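Local atomic coordinates of nicotinate-nucleotide pyrophosphorylase (Ehrlichia chaffeensis, PDB entry 3L0G), a protein that probably converts quinolinate and phosphoribosyl pyrophosphate into nicotinate mononucleotide, releasing pyrophosphate and carbon dioxide, a step in the biosynthesis of NAD. Residues I129-R134 / S164-G170; Q135-S141 / V260-R266; I147-T153 / G279-N283; V228-D234 / K251-S257. One frame throughout, in Å; residues are numbered along the deposited sequence.

Contact 1. Residues I129-R134 / S164-G170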
# COMPACT_ATOMS: atom_id res chain seq x y z
N ILE C 129 -13.78 15.13 11.58
CA ILE C 129 -12.66 16.08 11.52
C ILE C 129 -13.01 17.38 10.77
O ILE C 129 -12.76 18.47 11.26
CB ILE C 129 -11.43 15.41 10.93
CG1 ILE C 129 -10.98 14.28 11.87
CG2 ILE C 129 -10.30 16.43 10.69
CD1 ILE C 129 -9.87 13.35 11.28
N ALA C 130 -13.63 17.26 9.61
CA ALA C 130 -13.97 18.45 8.82
C ALA C 130 -14.92 19.32 9.62
O ALA C 130 -14.77 20.52 9.64
CB ALA C 130 -14.59 18.05 7.49
N SER C 131 -15.88 18.71 10.32
CA SER C 131 -16.86 19.46 11.09
C SER C 131 -16.26 20.15 12.33
O SER C 131 -16.56 21.31 12.60
CB SER C 131 -18.03 18.57 11.49
OG SER C 131 -18.58 17.92 10.34
N ILE C 132 -15.39 19.47 13.09
CA ILE C 132 -14.80 20.16 14.27
C ILE C 132 -13.88 21.32 13.80
O ILE C 132 -13.87 22.41 14.38
CB ILE C 132 -14.11 19.18 15.27
CG1 ILE C 132 -13.78 19.90 16.59
CG2 ILE C 132 -12.84 18.59 14.70
CD1 ILE C 132 -15.00 20.61 17.24
N THR C 133 -13.14 21.09 12.72
CA THR C 133 -12.29 22.13 12.15
C THR C 133 -13.10 23.34 11.78
O THR C 133 -12.78 24.48 12.16
CB THR C 133 -11.50 21.58 10.90
OG1 THR C 133 -10.65 20.50 11.32
CG2 THR C 133 -10.64 22.65 10.25
N ARG C 134 -14.19 23.11 11.05
CA ARG C 134 -15.05 24.19 10.60
C ARG C 134 -15.53 25.00 11.80
O ARG C 134 -15.56 26.23 11.78
CB ARG C 134 -16.20 23.63 9.76
CG ARG C 134 -17.25 24.65 9.28
CD ARG C 134 -16.69 25.96 8.74
NE ARG C 134 -15.77 25.81 7.60
CZ ARG C 134 -15.30 26.85 6.89
NH1 ARG C 134 -15.69 28.10 7.16
NH2 ARG C 134 -14.47 26.66 5.86
N SER C 164 -8.90 16.27 5.73
CA SER C 164 -10.22 16.56 6.28
C SER C 164 -10.20 17.91 7.03
O SER C 164 -11.20 18.67 7.01
CB SER C 164 -10.69 15.42 7.18
OG SER C 164 -10.74 14.16 6.52
N VAL C 165 -9.07 18.23 7.67
CA VAL C 165 -8.84 19.57 8.24
C VAL C 165 -8.90 20.66 7.15
O VAL C 165 -9.55 21.68 7.33
CB VAL C 165 -7.52 19.65 9.03
CG1 VAL C 165 -7.16 21.13 9.34
CG2 VAL C 165 -7.63 18.81 10.32
N CYS C 166 -8.25 20.43 6.01
CA CYS C 166 -8.36 21.34 4.87
C CYS C 166 -9.80 21.43 4.32
O CYS C 166 -10.28 22.52 4.06
CB CYS C 166 -7.32 21.02 3.77
SG CYS C 166 -5.56 21.27 4.43
N ILE C 167 -10.50 20.31 4.19
CA ILE C 167 -11.91 20.36 3.80
C ILE C 167 -12.70 21.26 4.73
O ILE C 167 -13.57 21.99 4.27
CB ILE C 167 -12.59 18.95 3.72
CG1 ILE C 167 -11.94 18.13 2.61
CG2 ILE C 167 -14.13 19.08 3.44
CD1 ILE C 167 -11.82 18.85 1.22
N GLY C 168 -12.35 21.25 6.02
CA GLY C 168 -13.03 22.06 7.05
C GLY C 168 -12.65 23.53 7.15
O GLY C 168 -13.23 24.27 7.98
N GLY C 169 -11.71 23.97 6.31
CA GLY C 169 -11.28 25.38 6.24
C GLY C 169 -9.92 25.61 6.89
O GLY C 169 -9.47 26.75 6.97
N GLY C 170 -9.28 24.55 7.35
CA GLY C 170 -7.96 24.62 7.98
C GLY C 170 -6.80 24.47 7.00
O GLY C 170 -6.99 24.39 5.78
O HOH W 1 -15.19 24.04 5.38
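Thr133 of helix 116-139 packs across the last turn of helix 158-167. Its CB faces Val165 O and Gly168 CA at loose packing distance, 4.1 Å from the oxygen. At CB the side chain forks. A chi1 of -62° sets OG1 beside the backbone N and CG2 anti to it, which points the methyl at the facing turn. Thr133 CG2 comes to 3.3 Å from Val165 O and 3.7 Å from Gly170 N. The hydroxyl takes the other branch. Thr133 OG1 donates to Ile129 O at 2.9 Å, one turn back in its own helix, approaching from above the carbonyl plane. Thr133 N reaches the same oxygen from the opposite face. With its polar end turned home, Thr133 OG1 touches the other helix through plain packing, 3.6 Å from Val165 CG2. The two side chains cross at about a right angle.

Beside Thr133 the backbones come very near. Gly168 has no side chain, and its CA lies 4.1 Å from Ala130 CA. A CA-H...O contact of 3.3 Å joins Ala130 CA to Ser164 O. Ile129 CG2 closes one end of the contact against Val165 CG2 and Ser164 CB. At the other end Arg134, bent at chi2 and chi3, curls back over Gly168 and Gly169. Its NH2 donates to a water at 2.8 Å, which passes the link on to Ile167 O. Its NH1 forms a salt bridge with Asp138. Helix 158-167 closes in a Schellman motif: Gly169, at positive phi, is its turning point, and helix 116-139 packs directly over this glycine-rich helix end.

Contact 2. Residues Q135-S141 / V260-R266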
# COMPACT_ATOMS: atom_id res chain seq x y z
N GLN C 135 -15.86 24.31 12.88
CA GLN C 135 -16.26 24.99 14.09
C GLN C 135 -15.18 25.97 14.57
O GLN C 135 -15.51 27.11 14.84
CB GLN C 135 -16.62 23.98 15.18
CG GLN C 135 -17.32 24.60 16.35
CD GLN C 135 -17.77 23.57 17.41
OE1 GLN C 135 -18.36 23.95 18.42
NE2 GLN C 135 -17.52 22.28 17.18
N PHE C 136 -13.91 25.52 14.66
CA PHE C 136 -12.81 26.38 15.08
C PHE C 136 -12.57 27.48 14.09
O PHE C 136 -12.33 28.61 14.48
CB PHE C 136 -11.50 25.61 15.34
CG PHE C 136 -11.47 24.89 16.66
CD1 PHE C 136 -10.99 25.53 17.80
CD2 PHE C 136 -11.90 23.60 16.76
CE1 PHE C 136 -10.96 24.89 19.00
CE2 PHE C 136 -11.89 22.94 17.97
CZ PHE C 136 -11.43 23.59 19.10
N VAL C 137 -12.65 27.17 12.81
CA VAL C 137 -12.50 28.19 11.76
C VAL C 137 -13.56 29.31 11.90
O VAL C 137 -13.23 30.49 11.88
CB VAL C 137 -12.51 27.51 10.37
CG1 VAL C 137 -12.45 28.54 9.23
CG2 VAL C 137 -11.34 26.52 10.27
N ASP C 138 -14.82 28.94 12.04
CA ASP C 138 -15.88 29.94 12.20
C ASP C 138 -15.72 30.88 13.39
O ASP C 138 -16.05 32.02 13.32
CB ASP C 138 -17.26 29.24 12.27
CG ASP C 138 -17.70 28.73 10.91
OD1 ASP C 138 -17.10 29.11 9.88
OD2 ASP C 138 -18.64 27.95 10.85
N GLU C 139 -15.17 30.36 14.48
CA GLU C 139 -15.08 31.05 15.73
C GLU C 139 -13.92 32.04 15.73
O GLU C 139 -13.91 32.95 16.56
CB GLU C 139 -14.96 30.00 16.85
CG GLU C 139 -14.82 30.50 18.28
CD GLU C 139 -15.97 31.38 18.72
OE1 GLU C 139 -17.06 31.37 18.09
OE2 GLU C 139 -15.75 32.09 19.70
N VAL C 140 -12.95 31.86 14.82
CA VAL C 140 -11.89 32.85 14.65
C VAL C 140 -12.16 33.77 13.44
O VAL C 140 -11.28 34.55 13.06
CB VAL C 140 -10.47 32.17 14.59
CG1 VAL C 140 -10.29 31.20 15.77
CG2 VAL C 140 -10.22 31.43 13.27
N SER C 141 -13.37 33.73 12.87
CA SER C 141 -13.70 34.57 11.73
C SER C 141 -13.49 36.06 12.01
O SER C 141 -13.74 36.52 13.12
CB SER C 141 -15.16 34.38 11.31
OG SER C 141 -15.43 35.13 10.14
N VAL C 260 -6.58 23.91 22.28
CA VAL C 260 -7.44 25.00 22.69
C VAL C 260 -8.89 24.54 22.76
O VAL C 260 -9.35 23.83 21.89
CB VAL C 260 -7.36 26.14 21.62
CG1 VAL C 260 -7.82 27.50 22.22
CG2 VAL C 260 -5.99 26.23 21.06
N ASN C 261 -9.62 24.95 23.80
CA ASN C 261 -11.08 24.79 23.88
C ASN C 261 -11.77 25.69 22.83
O ASN C 261 -11.29 26.78 22.55
CB ASN C 261 -11.54 25.20 25.30
CG ASN C 261 -12.94 24.69 25.66
OD1 ASN C 261 -13.09 23.89 26.58
ND2 ASN C 261 -13.96 25.17 24.96
N ILE C 262 -12.91 25.27 22.29
CA ILE C 262 -13.68 26.15 21.39
C ILE C 262 -14.03 27.51 22.02
O ILE C 262 -14.13 28.53 21.33
CB ILE C 262 -14.98 25.47 20.88
CG1 ILE C 262 -15.61 26.25 19.73
CG2 ILE C 262 -16.00 25.31 22.02
CD1 ILE C 262 -14.71 26.41 18.54
N ARG C 263 -14.22 27.52 23.34
CA ARG C 263 -14.66 28.73 24.03
C ARG C 263 -13.49 29.64 24.38
O ARG C 263 -13.71 30.72 24.91
CB ARG C 263 -15.46 28.39 25.31
N ASN C 264 -12.25 29.22 24.09
CA ASN C 264 -11.11 30.09 24.32
C ASN C 264 -10.23 30.37 23.09
O ASN C 264 -9.26 31.12 23.17
CB ASN C 264 -10.37 29.61 25.60
CG ASN C 264 -8.94 29.21 25.36
OD1 ASN C 264 -8.65 28.08 24.93
ND2 ASN C 264 -8.02 30.12 25.72
N VAL C 265 -10.60 29.82 21.92
CA VAL C 265 -9.79 30.00 20.71
C VAL C 265 -9.91 31.42 20.14
O VAL C 265 -8.90 31.99 19.70
CB VAL C 265 -10.09 28.93 19.62
CG1 VAL C 265 -11.49 29.09 19.03
CG2 VAL C 265 -9.06 28.98 18.54
N ARG C 266 -11.11 32.02 20.19
CA ARG C 266 -11.24 33.41 19.73
C ARG C 266 -10.34 34.35 20.50
O ARG C 266 -9.68 35.19 19.92
CB ARG C 266 -12.68 33.93 19.77
CG ARG C 266 -12.83 35.24 19.04
CD ARG C 266 -14.31 35.65 18.81
NE ARG C 266 -14.35 36.85 17.96
CZ ARG C 266 -14.21 36.84 16.63
NH1 ARG C 266 -14.22 37.98 15.94
NH2 ARG C 266 -14.03 35.70 15.97
O HOH W 2 -13.79 31.30 21.16
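The Phe136 ring lies under Ile262 and against Val265. Ile262 CD1 sits over one face, 4.0 Å from the ring centroid, in a CH-pi contact offset toward the rim. Val260 O meets the ring at its edge, 3.5 Å from Phe136 CE1. Val265 CG1 touches both Phe136 CD1 and Glu139 CG, and Val265 CG2 meets Val140 CG1 at 3.8 Å. Gln135 lays its extended chain across Ile262 at about a right angle.

The polar part lies farther along the helices. Arg266 runs out straight from CG to NE, with CG opposite the backbone N (chi1 -168°). This brings its guanidinium to the end of helix 116-139. NH2 of Arg266 donates to Glu139 O at 2.8 Å, from above the carbonyl plane. NH1 and NH2 together hold Ser141 O, at 3.2 and 3.0 Å. Both carbonyl oxygens lie in the guanidinium plane, which fixes its rotation. Ser141 is modelled in two conformers, and the grip described is that of one.

A water ties the next layer together. It donates to Glu139 OE2 and Ile262 O and accepts from Arg266 N. Behind the apolar part stand Ile147, Ile276 and Ile281, which back Phe136, Val140 and Val265. The short helix segments run at 35° to each other, with axes 9.3 Å apart.

The Glu139 carboxylate does not touch the guanidinium; Glu139 OE2 is 5.3 Å from Arg266 NE. The arginine instead holds backbone carbonyls at a helix C-terminus, where a positive charge would probably be favourable.

Contact 3. Residues I147-T153 / G279-N283. With FMT (formic acid), chain J.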
# COMPACT_ATOMS: atom_id res chain seq x y z
N ILE C 147 -6.54 28.10 11.09
CA ILE C 147 -6.46 26.91 11.93
C ILE C 147 -5.57 25.87 11.22
O ILE C 147 -5.77 25.60 10.02
CB ILE C 147 -7.87 26.31 12.18
CG1 ILE C 147 -8.78 27.34 12.92
CG2 ILE C 147 -7.78 25.00 12.93
CD1 ILE C 147 -8.16 27.97 14.24
N ARG C 148 -4.58 25.32 11.93
CA ARG C 148 -3.69 24.29 11.38
C ARG C 148 -3.80 22.95 12.05
O ARG C 148 -4.11 22.86 13.25
CB ARG C 148 -2.23 24.71 11.37
CG ARG C 148 -2.03 25.89 10.41
CD ARG C 148 -0.84 25.85 9.52
NE ARG C 148 0.35 26.26 10.19
CZ ARG C 148 1.36 26.95 9.66
NH1 ARG C 148 1.34 27.39 8.40
NH2 ARG C 148 2.41 27.23 10.41
N SER C 149 -3.57 21.90 11.26
CA SER C 149 -3.47 20.56 11.78
C SER C 149 -2.07 20.41 12.35
O SER C 149 -1.21 21.31 12.19
CB SER C 149 -3.73 19.52 10.70
OG SER C 149 -2.82 19.67 9.60
N THR C 150 -1.88 19.30 13.05
CA THR C 150 -0.62 18.85 13.61
C THR C 150 -0.29 17.44 13.08
O THR C 150 -0.95 16.97 12.17
CB THR C 150 -0.73 18.74 15.12
OG1 THR C 150 -1.69 17.73 15.45
CG2 THR C 150 -1.17 20.10 15.77
N ARG C 151 0.72 16.79 13.67
CA ARG C 151 1.06 15.42 13.42
C ARG C 151 0.45 14.44 14.44
O ARG C 151 0.72 13.23 14.39
CB ARG C 151 2.59 15.25 13.28
CG ARG C 151 3.12 15.78 11.90
CD ARG C 151 4.62 15.94 11.82
NE ARG C 151 5.32 14.73 12.25
CZ ARG C 151 5.95 14.58 13.43
NH1 ARG C 151 6.48 13.41 13.74
NH2 ARG C 151 6.07 15.58 14.29
N LYS C 152 -0.41 14.96 15.32
CA LYS C 152 -1.13 14.13 16.26
C LYS C 152 -2.39 13.66 15.57
O LYS C 152 -3.53 13.99 15.96
CB LYS C 152 -1.44 14.90 17.53
CG LYS C 152 -0.22 15.33 18.30
CD LYS C 152 -0.58 16.35 19.36
CE LYS C 152 0.49 16.46 20.41
NZ LYS C 152 0.59 17.83 20.92
N THR C 153 -2.16 12.87 14.53
CA THR C 153 -3.21 12.29 13.74
C THR C 153 -3.42 10.82 14.12
O THR C 153 -2.65 10.23 14.89
CB THR C 153 -2.80 12.47 12.25
OG1 THR C 153 -1.44 12.04 12.08
CG2 THR C 153 -2.86 13.96 11.84
N GLY C 279 -4.22 19.93 18.15
CA GLY C 279 -4.08 18.47 18.13
C GLY C 279 -5.43 17.78 18.17
O GLY C 279 -5.64 16.81 17.47
N CYS C 280 -6.36 18.33 18.94
CA CYS C 280 -7.64 17.69 19.19
C CYS C 280 -8.67 17.84 18.03
O CYS C 280 -9.81 17.44 18.18
CB CYS C 280 -8.18 18.21 20.55
SG CYS C 280 -7.19 17.69 22.06
N ILE C 281 -8.29 18.41 16.88
CA ILE C 281 -9.16 18.32 15.68
C ILE C 281 -8.89 17.08 14.81
O ILE C 281 -9.68 16.77 13.91
CB ILE C 281 -9.17 19.58 14.81
CG1 ILE C 281 -7.77 19.97 14.31
CG2 ILE C 281 -9.80 20.73 15.60
CD1 ILE C 281 -7.77 21.18 13.34
N THR C 282 -7.80 16.35 15.08
CA THR C 282 -7.47 15.09 14.36
C THR C 282 -7.32 13.89 15.35
O THR C 282 -7.00 12.79 14.95
CB THR C 282 -6.20 15.22 13.50
OG1 THR C 282 -5.06 15.56 14.33
CG2 THR C 282 -6.37 16.29 12.45
N ASN C 283 -7.50 14.15 16.64
CA ASN C 283 -7.68 13.09 17.61
C ASN C 283 -8.69 13.62 18.64
O ASN C 283 -8.94 14.85 18.72
CB ASN C 283 -6.33 12.65 18.19
CG ASN C 283 -5.72 13.66 19.09
OD1 ASN C 283 -6.22 13.89 20.18
ND2 ASN C 283 -4.63 14.31 18.63
C FMT J . 4.14 18.99 13.30
O1 FMT J . 4.25 19.30 12.11
O2 FMT J . 5.03 18.39 13.92
O HOH W 3 -4.17 18.13 14.55
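Lys152 O is held by two side chains of the facing loop. Thr282 OG1 donates to Lys152 O at 2.7 Å, from well above the carbonyl plane. Asn283 ND2 donates to the same oxygen at 2.9 Å in a nearly straight bond (170°), and the oxygen lies in its amide plane. The two donors come from opposite faces of the carbonyl. Thr282 OG1 can do this because chi1 of 60° sets it between the backbone N and the carbonyl carbon. The same hydroxyl receives a bond from a water, which in turn accepts from Thr150 N.

Bonds within the loop shape it. Lys152 N donates to Thr150 OG1 at 3.1 Å, an ST turn, and Lys152 is the centre of an inverse gamma turn.

Apart from the hydrogen bonds the packing is sparse. There is one apolar pair, Ile147 CG2 to Ile281 CD1 at 3.8 Å, and two contacts of carbon with hydroxyl. Thr153 and Thr282 lie side by side, with Thr153 CG2 against Thr282 OG1. Gly279 brings its bare CA to 3.7 Å from Thr150 OG1. The neighbouring Cys280 is tied to Cys259 by a disulfide.

The Arg151 side chain leaves the backbone away from 279-283. Arg151 NH2 donates nearly straight to formate O2 at 3.0 Å, while its NH1 forms a salt bridge with Asp37 of the second subunit. Arg174 and Lys184 also bind this formate, which probably comes from the crystallisation liquor. A basic anion pocket at the C-terminal end of a parallel strand, beside a neighbouring subunit, is consistent with the active-site mouth of the quinolinate phosphoribosyltransferase barrel.

Contact 4. Residues V228-D234 / K251-S257. With EDO (1,2-ethanediol), chain I.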
# COMPACT_ATOMS: atom_id res chain seq x y z
N VAL C 228 14.63 33.35 12.96
CA VAL C 228 13.81 32.25 12.46
C VAL C 228 12.61 32.77 11.68
O VAL C 228 12.23 33.92 11.81
CB VAL C 228 13.34 31.28 13.58
CG1 VAL C 228 14.53 30.57 14.16
CG2 VAL C 228 12.56 32.00 14.63
N ASP C 229 12.04 31.92 10.86
CA ASP C 229 10.92 32.35 10.02
C ASP C 229 9.62 32.22 10.79
O ASP C 229 8.67 32.97 10.55
CB ASP C 229 10.91 31.53 8.72
CG ASP C 229 12.19 31.70 7.92
OD1 ASP C 229 12.33 32.77 7.28
OD2 ASP C 229 13.05 30.80 7.95
N MET C 230 9.59 31.31 11.75
CA MET C 230 8.34 30.92 12.40
C MET C 230 8.62 30.41 13.80
O MET C 230 9.54 29.62 14.01
CB MET C 230 7.64 29.83 11.59
CG MET C 230 6.40 29.17 12.24
SD MET C 230 5.56 28.12 11.03
CE MET C 230 5.16 26.66 12.05
N ILE C 231 7.83 30.90 14.73
CA ILE C 231 7.94 30.55 16.14
C ILE C 231 6.60 29.98 16.61
O ILE C 231 5.55 30.57 16.41
CB ILE C 231 8.32 31.78 16.99
CG1 ILE C 231 9.75 32.22 16.69
CG2 ILE C 231 8.19 31.45 18.48
CD1 ILE C 231 10.13 33.55 17.38
N LEU C 232 6.67 28.81 17.20
CA LEU C 232 5.51 28.13 17.75
C LEU C 232 5.50 28.34 19.26
O LEU C 232 6.52 28.16 19.93
CB LEU C 232 5.62 26.64 17.40
CG LEU C 232 4.41 25.75 17.60
CD1 LEU C 232 4.37 24.66 16.51
CD2 LEU C 232 4.44 25.13 19.02
N LEU C 233 4.35 28.75 19.79
CA LEU C 233 4.19 28.95 21.23
C LEU C 233 3.47 27.71 21.81
O LEU C 233 2.30 27.46 21.51
CB LEU C 233 3.43 30.25 21.49
CG LEU C 233 3.97 31.54 20.82
CD1 LEU C 233 3.02 32.74 21.02
CD2 LEU C 233 5.37 31.90 21.34
N ASP C 234 4.20 26.90 22.58
CA ASP C 234 3.70 25.59 23.04
C ASP C 234 3.22 25.72 24.50
O ASP C 234 4.01 26.00 25.38
CB ASP C 234 4.80 24.53 22.91
CG ASP C 234 4.28 23.08 23.10
OD1 ASP C 234 3.19 22.74 22.55
OD2 ASP C 234 4.99 22.28 23.77
N LYS C 251 8.05 40.24 13.06
CA LYS C 251 9.33 39.84 12.44
C LYS C 251 9.44 38.33 12.23
O LYS C 251 10.31 37.87 11.50
CB LYS C 251 10.51 40.30 13.30
CG LYS C 251 10.56 41.81 13.55
CD LYS C 251 11.82 42.25 14.32
CE LYS C 251 11.90 41.68 15.76
NZ LYS C 251 13.29 41.13 16.02
N SER C 252 8.57 37.56 12.87
CA SER C 252 8.45 36.15 12.58
C SER C 252 6.97 35.79 12.55
O SER C 252 6.14 36.48 13.11
CB SER C 252 9.27 35.33 13.61
OG SER C 252 8.87 33.98 13.68
N VAL C 253 6.64 34.72 11.82
CA VAL C 253 5.32 34.15 11.89
C VAL C 253 5.17 33.61 13.33
O VAL C 253 6.15 33.16 13.92
CB VAL C 253 5.14 33.04 10.81
CG1 VAL C 253 3.94 32.15 11.11
CG2 VAL C 253 5.04 33.70 9.37
N LEU C 254 3.98 33.73 13.91
CA LEU C 254 3.69 33.20 15.26
C LEU C 254 2.51 32.28 15.22
O LEU C 254 1.43 32.67 14.76
CB LEU C 254 3.35 34.33 16.25
CG LEU C 254 4.41 34.89 17.18
CD1 LEU C 254 3.81 35.98 18.09
CD2 LEU C 254 5.03 33.74 17.99
N GLU C 255 2.70 31.09 15.78
CA GLU C 255 1.66 30.07 15.81
C GLU C 255 1.49 29.65 17.25
O GLU C 255 2.49 29.46 17.94
CB GLU C 255 2.12 28.88 14.98
CG GLU C 255 1.24 27.69 15.07
CD GLU C 255 1.51 26.70 13.94
OE1 GLU C 255 1.45 25.50 14.21
OE2 GLU C 255 1.78 27.14 12.80
N VAL C 256 0.26 29.51 17.71
CA VAL C 256 -0.03 28.94 19.03
C VAL C 256 -0.42 27.50 18.79
O VAL C 256 -1.28 27.24 17.95
CB VAL C 256 -1.17 29.69 19.76
CG1 VAL C 256 -1.59 28.97 21.06
CG2 VAL C 256 -0.78 31.16 20.06
N SER C 257 0.21 26.59 19.52
CA SER C 257 -0.07 25.17 19.41
C SER C 257 -0.54 24.63 20.74
O SER C 257 -0.01 24.99 21.80
CB SER C 257 1.16 24.40 18.99
OG SER C 257 0.78 23.21 18.29
C1 EDO I . 2.72 22.62 14.24
O1 EDO I . 1.87 21.48 14.13
C2 EDO I . 3.04 23.19 12.85
O2 EDO I . 1.95 23.95 12.30
O HOH W 4 12.77 36.30 12.78
O HOH W 5 11.89 36.19 9.21
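Strands 230-234 and 253-257 pair in parallel, from Met230 beside Val253 to Asp234 beside Ser257. The tight part is the ladder. Val253 N donates to Asp229 O at 3.0 Å, Ile231 N to Val253 O, and Glu255 N to Ile231 O. Leu233 N then reaches Glu255 O at 2.7 Å, and Ser257 N reaches Leu233 O at 3.0 Å, almost straight (179°). Ser252 OG, packed on Met230 CA, turns back to Val253 O at 2.9 Å, on the face of that carbonyl opposite Ile231 N. Leu232 CD2 presses on Ser257 CB at 3.4 Å, closer than usual for two carbons. Leu254 CD2 touches both Ile231 CG2 and Leu233 CG, 3.7 Å from the latter. With CG anti to the backbone N (chi1 172°) and the chain extended beyond CG, Glu255 carries its carboxylate out to the ethanediol. OE1 accepts from an ethanediol hydroxyl and from Ser277 OG, and OE2 pairs with Arg148.

The loose side lies before the strands. Val228 O and Lys251 O are 4.4 Å apart. Water bonded to Lys251 O fills in there, and Lys251 itself is exposed to solvent.

Helix 238-248 joins the two strands in a beta-alpha-beta unit. It packs on Leu233, Leu254 and Val256, and helix 217-225 covers Ile231 and Leu233. The face carrying Met230, Leu232 and Glu255 is turned away from these helices. In the sheet the pair lies between strands 210-214 and 275-277.

In the fold
Contacts 1, 2 and 3 form one continuous block. Ile281 of contact 3 packs on Thr133 of contact 1 and Phe136 of contact 2, and Val137 of contact 2 lies on Gly168 and Gly169. The centres of contacts 1 and 3 are about 10 Å apart. Contacts 1 and 2 use successive parts of helix 116-139. Contact 4 stands apart, its centre about 17 Å from that of contact 3, but both reach the same parallel sheet. A salt bridge joins them: Arg148 NH2 lies 2.5 Å from Glu255 OE2. Ethanediol on Glu255 and formate on Arg151 are consistent with a pocket between contacts 3 and 4.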